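Local coordinates for protein fructuronate-tagaturonate epimerase UxaE from Cohnella laeviribosi in complex with 1 glycerol (Cohnella laeviribosi, PDB 6IL9) that probably interconverts fructuronate and tagaturonate by epimerisation, as a zinc-containing TIM-barrel isomerase of the tagaturonate epimerase family, at residues 24-32 with 43-54; 79-87 with 146-157. All coordinates share one frame; numbering follows the deposited sequence.

Interaction 1. Residues 24-32 with 43-54; sequences HESEGTRVQ and VAEGSGKLYDEL
Residues 29-32 and 43-45 pair as antiparallel strands of a beta hairpin in the small antiparallel sheet of the N-terminal part of the chain, and the helix 49-53 that follows folds back onto the pair. Arg30 faces Glu45 and Gln32 faces Val43 as hydrogen-bonded pairs. Val31 and Ala44 form the non-hydrogen-bonded pair between them. The bond from Arg30 N to Glu45 O is 2.7 Å long and nearly straight at the hydrogen (163°). Beyond the last pair the chain turns away through Gly46 and Gly48. Thr29 OG1 lies beside its own backbone N (chi1 -56°) and donates a hydrogen bond to Gly46 O at 2.9 Å, from above the carbonyl plane. Thr29 OG1 in turn accepts from Tyr51 N at 3.2 Å, so one hydroxyl joins the strand end to the first turn of the helix. The phenol of Tyr51 points elsewhere, to Glu58. On the Val31 face, Leu50 reaches CD2 toward the strand, and it meets Val31 CG1 tip to tip at 3.7 Å. Ser26 CB touches Leu50 CD2 at 3.6 Å. Leu54 CD1 packs on Val31 CG1 as well, and Phe79 adds to this cluster. On the other face Arg30 and Glu45 run alongside each other, with their flat ends turned 36° apart. Their salt bridge is long, 3.5 Å from Arg30 NH1 to Glu45 OE2. Glu45 O lies over one guanidinium face, offset toward its rim. At the turn 26-29, the bent chain of Lys49 lets NZ form a salt bridge with Glu27, on the syn side of OE1, with a weaker bond to OE2. The Val31 face is thus apolar. The Arg30-Glu45 and Glu27-Lys49 pairs lie on the opposite face and at the turn, while the buried threonine hydroxyl is used as both donor and acceptor.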
loop_
_atom_site.group_PDB
_atom_site.type_symbol
_atom_site.label_atom_id
_atom_site.label_comp_id
_atom_site.label_asym_id
_atom_site.label_seq_id
_atom_site.Cartn_x
_atom_site.Cartn_y
_atom_site.Cartn_z
ATOM N N HIS A 24 4.768 -25.805 -10.876
ATOM C CA HIS A 24 5.319 -25.167 -12.063
ATOM C C HIS A 24 6.504 -25.983 -12.560
ATOM O O HIS A 24 6.964 -26.918 -11.898
ATOM C CB HIS A 24 5.710 -23.714 -11.775
ATOM C CG HIS A 24 4.537 -22.855 -11.425
ATOM N ND1 HIS A 24 4.078 -22.711 -10.133
ATOM C CD2 HIS A 24 3.693 -22.142 -12.209
ATOM C CE1 HIS A 24 3.011 -21.931 -10.135
ATOM N NE2 HIS A 24 2.760 -21.568 -11.382
ATOM N N GLU A 25 6.980 -25.635 -13.754
ATOM C CA GLU A 25 8.007 -26.421 -14.418
ATOM C C GLU A 25 8.872 -25.503 -15.269
ATOM O O GLU A 25 8.351 -24.636 -15.973
ATOM C CB GLU A 25 7.369 -27.507 -15.289
ATOM C CG GLU A 25 8.328 -28.239 -16.203
ATOM C CD GLU A 25 7.895 -29.671 -16.441
ATOM O OE1 GLU A 25 8.773 -30.529 -16.698
ATOM O OE2 GLU A 25 6.670 -29.933 -16.369
ATOM N N SER A 26 10.187 -25.691 -15.189
ATOM C CA SER A 26 11.141 -24.967 -16.029
ATOM C C SER A 26 12.151 -25.973 -16.560
ATOM O O SER A 26 12.981 -26.478 -15.797
ATOM C CB SER A 26 11.840 -23.848 -15.257
ATOM O OG SER A 26 12.825 -23.211 -16.059
ATOM N N GLU A 27 12.087 -26.246 -17.863
ATOM C CA GLU A 27 12.926 -27.257 -18.520
ATOM C C GLU A 27 12.627 -28.587 -17.828
ATOM O O GLU A 27 11.446 -28.944 -17.686
ATOM C CB GLU A 27 14.384 -26.816 -18.511
ATOM C CG GLU A 27 14.676 -25.634 -19.424
ATOM C CD GLU A 27 16.115 -25.161 -19.327
ATOM O OE1 GLU A 27 16.598 -24.950 -18.192
ATOM O OE2 GLU A 27 16.764 -24.997 -20.384
ATOM N N GLY A 28 13.626 -29.329 -17.371
ATOM C CA GLY A 28 13.359 -30.611 -16.754
ATOM C C GLY A 28 13.115 -30.595 -15.261
ATOM O O GLY A 28 13.054 -31.667 -14.651
ATOM N N THR A 29 12.967 -29.424 -14.647
ATOM C CA THR A 29 12.792 -29.313 -13.205
ATOM C C THR A 29 11.348 -28.966 -12.872
ATOM O O THR A 29 10.813 -27.975 -13.376
ATOM C CB THR A 29 13.720 -28.251 -12.609
ATOM O OG1 THR A 29 15.077 -28.543 -12.960
ATOM C CG2 THR A 29 13.586 -28.222 -11.081
ATOM N N ARG A 30 10.736 -29.777 -12.010
ATOM C CA ARG A 30 9.413 -29.520 -11.460
ATOM C C ARG A 30 9.555 -28.889 -10.079
ATOM O O ARG A 30 10.419 -29.288 -9.297
ATOM C CB ARG A 30 8.609 -30.814 -11.354
ATOM C CG ARG A 30 7.872 -31.202 -12.617
ATOM C CD ARG A 30 7.656 -32.706 -12.667
ATOM N NE ARG A 30 8.926 -33.426 -12.724
ATOM C CZ ARG A 30 9.337 -34.304 -11.815
ATOM N NH1 ARG A 30 8.577 -34.586 -10.762
ATOM N NH2 ARG A 30 10.511 -34.906 -11.961
ATOM N N VAL A 31 8.723 -27.893 -9.787
ATOM C CA VAL A 31 8.767 -27.221 -8.492
ATOM C C VAL A 31 7.343 -27.046 -7.984
ATOM O O VAL A 31 6.418 -26.785 -8.762
ATOM C CB VAL A 31 9.483 -25.855 -8.567
ATOM C CG1 VAL A 31 10.982 -26.042 -8.760
ATOM C CG2 VAL A 31 8.904 -25.019 -9.688
ATOM N N GLN A 32 7.170 -27.201 -6.672
ATOM C CA GLN A 32 5.897 -26.930 -6.018
ATOM C C GLN A 32 6.188 -26.354 -4.642
ATOM O O GLN A 32 7.327 -26.367 -4.177
ATOM C CB GLN A 32 5.042 -28.193 -5.903
ATOM C CG GLN A 32 5.620 -29.244 -4.986
ATOM C CD GLN A 32 4.852 -30.546 -5.064
ATOM O OE1 GLN A 32 4.221 -30.850 -6.080
ATOM N NE2 GLN A 32 4.885 -31.319 -3.989
ATOM N N VAL A 43 9.742 -27.363 -3.110
ATOM C CA VAL A 43 10.228 -28.718 -3.377
ATOM C C VAL A 43 10.515 -28.815 -4.864
ATOM O O VAL A 43 9.602 -28.666 -5.686
ATOM C CB VAL A 43 9.215 -29.797 -2.952
ATOM C CG1 VAL A 43 9.760 -31.184 -3.254
ATOM C CG2 VAL A 43 8.866 -29.668 -1.478
ATOM N N ALA A 44 11.772 -29.087 -5.211
ATOM C CA ALA A 44 12.199 -29.210 -6.596
ATOM C C ALA A 44 12.585 -30.655 -6.900
ATOM O O ALA A 44 13.080 -31.378 -6.030
ATOM C CB ALA A 44 13.378 -28.278 -6.881
ATOM N N GLU A 45 12.338 -31.077 -8.139
ATOM C CA GLU A 45 12.681 -32.427 -8.567
ATOM C C GLU A 45 12.818 -32.446 -10.083
ATOM O O GLU A 45 12.060 -31.778 -10.788
ATOM C CB GLU A 45 11.625 -33.440 -8.111
ATOM C CG GLU A 45 12.007 -34.896 -8.346
ATOM C CD GLU A 45 10.992 -35.858 -7.760
ATOM O OE1 GLU A 45 11.373 -37.009 -7.447
ATOM O OE2 GLU A 45 9.816 -35.459 -7.605
ATOM N N GLY A 46 13.781 -33.221 -10.578
ATOM C CA GLY A 46 14.064 -33.254 -12.001
ATOM C C GLY A 46 15.299 -32.451 -12.349
ATOM O O GLY A 46 15.397 -31.272 -11.996
ATOM N N SER A 47 16.255 -33.074 -13.032
ATOM C CA SER A 47 17.516 -32.407 -13.321
ATOM C C SER A 47 17.292 -31.193 -14.217
ATOM O O SER A 47 16.449 -31.212 -15.117
ATOM C CB SER A 47 18.488 -33.381 -13.988
ATOM O OG SER A 47 19.731 -32.754 -14.239
ATOM N N GLY A 48 18.045 -30.135 -13.962
ATOM C CA GLY A 48 17.919 -28.924 -14.748
ATOM C C GLY A 48 18.552 -27.750 -14.046
ATOM O O GLY A 48 18.910 -27.813 -12.870
ATOM N N LYS A 49 18.689 -26.653 -14.802
ATOM C CA LYS A 49 19.321 -25.460 -14.248
ATOM C C LYS A 49 18.511 -24.884 -13.098
ATOM O O LYS A 49 19.083 -24.306 -12.170
ATOM C CB LYS A 49 19.517 -24.397 -15.331
ATOM C CG LYS A 49 20.675 -24.680 -16.288
ATOM C CD LYS A 49 20.931 -23.504 -17.225
ATOM C CE LYS A 49 19.677 -23.123 -17.999
ATOM N NZ LYS A 49 19.021 -24.303 -18.640
ATOM N N LEU A 50 17.184 -25.019 -13.143
ATOM C CA LEU A 50 16.372 -24.562 -12.020
ATOM C C LEU A 50 16.694 -25.366 -10.765
ATOM O O LEU A 50 16.919 -24.796 -9.693
ATOM C CB LEU A 50 14.886 -24.654 -12.371
ATOM C CG LEU A 50 13.905 -24.352 -11.234
ATOM C CD1 LEU A 50 14.219 -23.008 -10.586
ATOM C CD2 LEU A 50 12.466 -24.394 -11.736
ATOM N N TYR A 51 16.741 -26.700 -10.888
ATOM C CA TYR A 51 17.105 -27.537 -9.745
ATOM C C TYR A 51 18.478 -27.162 -9.196
ATOM O O TYR A 51 18.678 -27.115 -7.976
ATOM C CB TYR A 51 17.074 -29.017 -10.143
ATOM C CG TYR A 51 17.324 -29.990 -8.998
ATOM C CD1 TYR A 51 18.620 -30.277 -8.560
ATOM C CD2 TYR A 51 16.264 -30.625 -8.359
ATOM C CE1 TYR A 51 18.848 -31.163 -7.517
ATOM C CE2 TYR A 51 16.485 -31.517 -7.318
ATOM C CZ TYR A 51 17.778 -31.779 -6.902
ATOM O OH TYR A 51 17.992 -32.662 -5.868
ATOM N N ASP A 52 19.438 -26.895 -10.085
ATOM C CA ASP A 52 20.807 -26.649 -9.641
ATOM C C ASP A 52 20.929 -25.314 -8.926
ATOM O O ASP A 52 21.716 -25.181 -7.979
ATOM C CB ASP A 52 21.761 -26.697 -10.836
ATOM C CG ASP A 52 21.728 -28.027 -11.555
ATOM O OD1 ASP A 52 21.480 -29.058 -10.898
ATOM O OD2 ASP A 52 21.957 -28.043 -12.782
ATOM N N GLU A 53 20.162 -24.311 -9.365
ATOM C CA GLU A 53 20.323 -22.958 -8.845
ATOM C C GLU A 53 19.594 -22.753 -7.523
ATOM O O GLU A 53 20.036 -21.948 -6.697
ATOM C CB GLU A 53 19.844 -21.945 -9.889
ATOM C CG GLU A 53 20.768 -21.858 -11.103
ATOM C CD GLU A 53 20.110 -21.240 -12.325
ATOM O OE1 GLU A 53 19.069 -20.562 -12.176
ATOM O OE2 GLU A 53 20.637 -21.445 -13.443
ATOM N N LEU A 54 18.496 -23.464 -7.301
ATOM C CA LEU A 54 17.838 -23.399 -6.004
ATOM C C LEU A 54 18.755 -23.937 -4.913
ATOM O O LEU A 54 19.493 -24.907 -5.113
ATOM C CB LEU A 54 16.531 -24.186 -6.030
ATOM C CG LEU A 54 15.436 -23.581 -6.906
ATOM C CD1 LEU A 54 14.342 -24.609 -7.173
ATOM C CD2 LEU A 54 14.873 -22.335 -6.230
#

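Interaction 2. Residues 79-87 with 146-157; sequences FPFTVPQAF and VFQEGYTEGYGA
Tyr155 and Phe81 each cross from one segment to the other, and the other side chains are placed around their rings. The Tyr155 ring reaches back to the loop 82-84 (chi1 74°), with Pro84 CA over one face, 4.2 Å from the ring centroid. The proline ring runs alongside the phenol. Tyr155 OH donates to Thr82 O at 2.7 Å. Thr82 O lies at the ring edge, but OH approaches from 50° above the carbonyl plane. The backbone of Tyr155 is held too, because Tyr155 O accepts from Gln85 N at 2.9 Å. The Phe81 ring sits between two methyl groups. Thr152 CG2 lies over the centre of one face, 4.0 Å from the centroid, and Thr82 CG2 covers the opposite face nearer the rim. Val146 O is at the ring edge. Further along, Phe147 turns an edge to the face of Phe79. Their planes are 63° apart and their centroids 5.5 Å. Phe147 CD1 also touches Phe81 CZ obliquely, which links the three phenylalanines. Phe87, at the other end, sets its edge against the Gly154 and Gly156 backbone, and His117 stacks on its ring. Two waters occupy the middle. One joins Phe81 O, Tyr151 O and Gly154 N. The other joins Phe81 O, Val83 O and Tyr155 N, so Phe81 O accepts a hydrogen bond from both waters. Gly150, with positive phi, closes the last turn in a Schellman motif, and the loop then leads into barrel strand 156-162. The zinc ligand His161 is near the other end of that strand. The contact is the alpha-to-beta loop at the N-terminal end of a TIM-barrel strand, packed against the segment that precedes the first barrel strand, 93-96.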
loop_
_atom_site.group_PDB
_atom_site.type_symbol
_atom_site.label_atom_id
_atom_site.label_comp_id
_atom_site.label_asym_id
_atom_site.label_seq_id
_atom_site.Cartn_x
_atom_site.Cartn_y
_atom_site.Cartn_z
ATOM N N PHE A 79 10.749 -17.817 -13.951
ATOM C CA PHE A 79 9.305 -17.611 -14.006
ATOM C C PHE A 79 9.038 -16.113 -14.019
ATOM O O PHE A 79 8.886 -15.482 -12.963
ATOM C CB PHE A 79 8.612 -18.302 -12.836
ATOM C CG PHE A 79 8.857 -19.780 -12.787
ATOM C CD1 PHE A 79 8.177 -20.630 -13.641
ATOM C CD2 PHE A 79 9.781 -20.317 -11.899
ATOM C CE1 PHE A 79 8.399 -21.996 -13.603
ATOM C CE2 PHE A 79 10.011 -21.686 -11.857
ATOM C CZ PHE A 79 9.316 -22.525 -12.714
ATOM N N PRO A 80 8.981 -15.506 -15.206
ATOM C CA PRO A 80 8.810 -14.047 -15.276
ATOM C C PRO A 80 7.559 -13.525 -14.578
ATOM O O PRO A 80 7.565 -12.374 -14.127
ATOM C CB PRO A 80 8.773 -13.782 -16.789
ATOM C CG PRO A 80 9.609 -14.904 -17.364
ATOM C CD PRO A 80 9.276 -16.100 -16.525
ATOM N N PHE A 81 6.489 -14.322 -14.467
ATOM C CA PHE A 81 5.295 -13.808 -13.797
ATOM C C PHE A 81 5.528 -13.525 -12.314
ATOM O O PHE A 81 4.699 -12.844 -11.699
ATOM C CB PHE A 81 4.108 -14.767 -13.974
ATOM C CG PHE A 81 4.184 -16.006 -13.122
ATOM C CD1 PHE A 81 3.578 -16.048 -11.867
ATOM C CD2 PHE A 81 4.845 -17.135 -13.578
ATOM C CE1 PHE A 81 3.642 -17.184 -11.083
ATOM C CE2 PHE A 81 4.922 -18.280 -12.795
ATOM C CZ PHE A 81 4.317 -18.309 -11.548
ATOM N N THR A 82 6.630 -14.006 -11.732
ATOM C CA THR A 82 6.971 -13.700 -10.343
ATOM C C THR A 82 7.742 -12.395 -10.185
ATOM O O THR A 82 8.094 -12.036 -9.054
ATOM C CB THR A 82 7.786 -14.844 -9.710
ATOM O OG1 THR A 82 9.050 -14.971 -10.378
ATOM C CG2 THR A 82 7.024 -16.156 -9.803
ATOM N N VAL A 83 8.009 -11.686 -11.273
ATOM C CA VAL A 83 8.740 -10.418 -11.259
ATOM C C VAL A 83 7.724 -9.285 -11.309
ATOM O O VAL A 83 6.820 -9.330 -12.154
ATOM C CB VAL A 83 9.702 -10.320 -12.457
ATOM C CG1 VAL A 83 10.423 -8.976 -12.460
ATOM C CG2 VAL A 83 10.678 -11.495 -12.447
ATOM N N PRO A 84 7.825 -8.269 -10.454
ATOM C CA PRO A 84 6.852 -7.168 -10.506
ATOM C C PRO A 84 6.867 -6.488 -11.867
ATOM O O PRO A 84 7.908 -6.399 -12.521
ATOM C CB PRO A 84 7.326 -6.209 -9.408
ATOM C CG PRO A 84 8.241 -7.020 -8.530
ATOM C CD PRO A 84 8.861 -8.049 -9.428
ATOM N N GLN A 85 5.700 -5.983 -12.279
ATOM C CA GLN A 85 5.572 -5.241 -13.527
ATOM C C GLN A 85 4.788 -3.954 -13.311
ATOM O O GLN A 85 3.933 -3.858 -12.425
ATOM C CB GLN A 85 4.880 -6.073 -14.610
ATOM C CG GLN A 85 3.401 -6.299 -14.358
ATOM C CD GLN A 85 2.679 -6.782 -15.598
ATOM O OE1 GLN A 85 2.661 -7.979 -15.891
ATOM N NE2 GLN A 85 2.092 -5.851 -16.345
ATOM N N ALA A 86 5.101 -2.956 -14.131
ATOM C CA ALA A 86 4.301 -1.745 -14.193
ATOM C C ALA A 86 3.023 -2.016 -14.976
ATOM O O ALA A 86 2.941 -2.965 -15.754
ATOM C CB ALA A 86 5.090 -0.619 -14.855
ATOM N N PHE A 87 2.011 -1.161 -14.771
ATOM C CA PHE A 87 0.718 -1.376 -15.412
ATOM C C PHE A 87 0.261 -0.236 -16.309
ATOM O O PHE A 87 -0.674 -0.435 -17.096
ATOM C CB PHE A 87 -0.366 -1.637 -14.354
ATOM C CG PHE A 87 -0.224 -2.973 -13.705
ATOM C CD1 PHE A 87 -0.482 -4.126 -14.428
ATOM C CD2 PHE A 87 0.233 -3.081 -12.401
ATOM C CE1 PHE A 87 -0.317 -5.380 -13.845
ATOM C CE2 PHE A 87 0.407 -4.323 -11.816
ATOM C CZ PHE A 87 0.126 -5.465 -12.530
ATOM N N VAL A 146 2.335 -15.074 -5.617
ATOM C CA VAL A 146 1.768 -15.368 -6.935
ATOM C C VAL A 146 2.224 -16.740 -7.409
ATOM O O VAL A 146 1.507 -17.409 -8.157
ATOM C CB VAL A 146 2.100 -14.282 -7.980
ATOM C CG1 VAL A 146 1.496 -12.951 -7.573
ATOM C CG2 VAL A 146 3.606 -14.167 -8.216
ATOM N N PHE A 147 3.407 -17.186 -6.979
ATOM C CA PHE A 147 3.848 -18.538 -7.313
ATOM C C PHE A 147 2.971 -19.576 -6.620
ATOM O O PHE A 147 2.489 -20.522 -7.255
ATOM C CB PHE A 147 5.323 -18.709 -6.928
ATOM C CG PHE A 147 5.947 -20.002 -7.407
ATOM C CD1 PHE A 147 6.464 -20.111 -8.690
ATOM C CD2 PHE A 147 6.034 -21.092 -6.558
ATOM C CE1 PHE A 147 7.042 -21.299 -9.124
ATOM C CE2 PHE A 147 6.609 -22.285 -6.988
ATOM C CZ PHE A 147 7.116 -22.381 -8.271
ATOM N N GLN A 148 2.732 -19.393 -5.320
ATOM C CA GLN A 148 1.885 -20.311 -4.564
ATOM C C GLN A 148 0.507 -20.461 -5.190
ATOM O O GLN A 148 -0.039 -21.570 -5.249
ATOM C CB GLN A 148 1.747 -19.821 -3.130
ATOM C CG GLN A 148 0.832 -20.683 -2.278
ATOM C CD GLN A 148 0.712 -20.163 -0.865
ATOM O OE1 GLN A 148 1.702 -19.753 -0.256
ATOM N NE2 GLN A 148 -0.497 -20.180 -0.334
ATOM N N GLU A 149 -0.076 -19.356 -5.645
ATOM C CA GLU A 149 -1.431 -19.335 -6.172
ATOM C C GLU A 149 -1.494 -19.490 -7.681
ATOM O O GLU A 149 -2.599 -19.466 -8.241
ATOM C CB GLU A 149 -2.124 -18.029 -5.773
ATOM C CG GLU A 149 -2.272 -17.843 -4.285
ATOM C CD GLU A 149 -3.228 -18.848 -3.670
ATOM O OE1 GLU A 149 -4.177 -19.277 -4.368
ATOM O OE2 GLU A 149 -3.018 -19.209 -2.496
ATOM N N GLY A 150 -0.354 -19.643 -8.346
ATOM C CA GLY A 150 -0.347 -19.786 -9.792
ATOM C C GLY A 150 -1.001 -18.619 -10.493
ATOM O O GLY A 150 -1.761 -18.812 -11.452
ATOM N N TYR A 151 -0.751 -17.409 -10.009
ATOM C CA TYR A 151 -1.363 -16.196 -10.547
ATOM C C TYR A 151 -0.361 -15.565 -11.500
ATOM O O TYR A 151 0.625 -14.965 -11.068
ATOM C CB TYR A 151 -1.733 -15.246 -9.419
ATOM C CG TYR A 151 -2.385 -13.955 -9.865
ATOM C CD1 TYR A 151 -3.757 -13.889 -10.062
ATOM C CD2 TYR A 151 -1.634 -12.797 -10.033
ATOM C CE1 TYR A 151 -4.367 -12.705 -10.453
ATOM C CE2 TYR A 151 -2.233 -11.597 -10.423
ATOM C CZ TYR A 151 -3.603 -11.567 -10.624
ATOM O OH TYR A 151 -4.205 -10.391 -11.010
ATOM N N THR A 152 -0.615 -15.703 -12.803
ATOM C CA THR A 152 0.339 -15.287 -13.820
ATOM C C THR A 152 -0.031 -13.973 -14.487
ATOM O O THR A 152 0.673 -13.546 -15.407
ATOM C CB THR A 152 0.475 -16.378 -14.893
ATOM O OG1 THR A 152 -0.762 -16.493 -15.611
ATOM C CG2 THR A 152 0.807 -17.713 -14.255
ATOM N N GLU A 153 -1.108 -13.318 -14.045
ATOM C CA GLU A 153 -1.588 -12.103 -14.691
ATOM C C GLU A 153 -0.715 -10.886 -14.420
ATOM O O GLU A 153 -0.864 -9.878 -15.116
ATOM C CB GLU A 153 -3.021 -11.798 -14.244
ATOM C CG GLU A 153 -4.072 -12.647 -14.932
ATOM C CD GLU A 153 -3.996 -14.100 -14.539
ATOM O OE1 GLU A 153 -3.908 -14.384 -13.324
ATOM O OE2 GLU A 153 -4.022 -14.966 -15.443
ATOM N N GLY A 154 0.162 -10.937 -13.435
ATOM C CA GLY A 154 1.059 -9.827 -13.154
ATOM C C GLY A 154 0.693 -9.092 -11.877
ATOM O O GLY A 154 -0.485 -8.881 -11.569
ATOM N N TYR A 155 1.714 -8.682 -11.132
ATOM C CA TYR A 155 1.526 -7.891 -9.924
ATOM C C TYR A 155 2.551 -6.768 -9.907
ATOM O O TYR A 155 3.608 -6.855 -10.537
ATOM C CB TYR A 155 1.656 -8.746 -8.645
ATOM C CG TYR A 155 3.083 -9.131 -8.334
ATOM C CD1 TYR A 155 3.650 -10.263 -8.904
ATOM C CD2 TYR A 155 3.861 -8.369 -7.464
ATOM C CE1 TYR A 155 4.965 -10.610 -8.634
ATOM C CE2 TYR A 155 5.165 -8.703 -7.198
ATOM C CZ TYR A 155 5.710 -9.825 -7.786
ATOM O OH TYR A 155 7.016 -10.148 -7.505
ATOM N N GLY A 156 2.225 -5.713 -9.164
ATOM C CA GLY A 156 3.103 -4.568 -9.032
ATOM C C GLY A 156 3.752 -4.427 -7.668
ATOM O O GLY A 156 3.324 -5.050 -6.693
ATOM N N ALA A 157 4.784 -3.590 -7.588
ATOM C CA ALA A 157 5.506 -3.320 -6.349
ATOM C C ALA A 157 5.702 -1.819 -6.214
ATOM O O ALA A 157 6.311 -1.192 -7.089
ATOM C CB ALA A 157 6.864 -4.039 -6.330
HETATM O O HOH W 1 1.797 -12.596 -11.645
HETATM O O HOH W 2 4.229 -9.981 -12.307
#

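How the interactions relate
Interaction 1 comes first along the chain and closes before interaction 2 opens. Their centres are about 19 Å apart, on the same side of the chain's centre. Interaction 1 belongs to the five-stranded sheet 17-26, 29-36, 39-45, 62-66 and 57-59. Interaction 2 belongs to the N-terminal side of the barrel, where helix 135-149 leads into strand 156-162. Helix 69-78 packs on Leu50 and leads into segment 79-87. The two contacts also touch. Val31 CG2 meets Phe147 CZ at 3.5 Å, and the His24 ring meets the rings of Phe81 and Phe147. The N-terminal sheet is thus joined to the barrel through a shared aromatic and apolar patch.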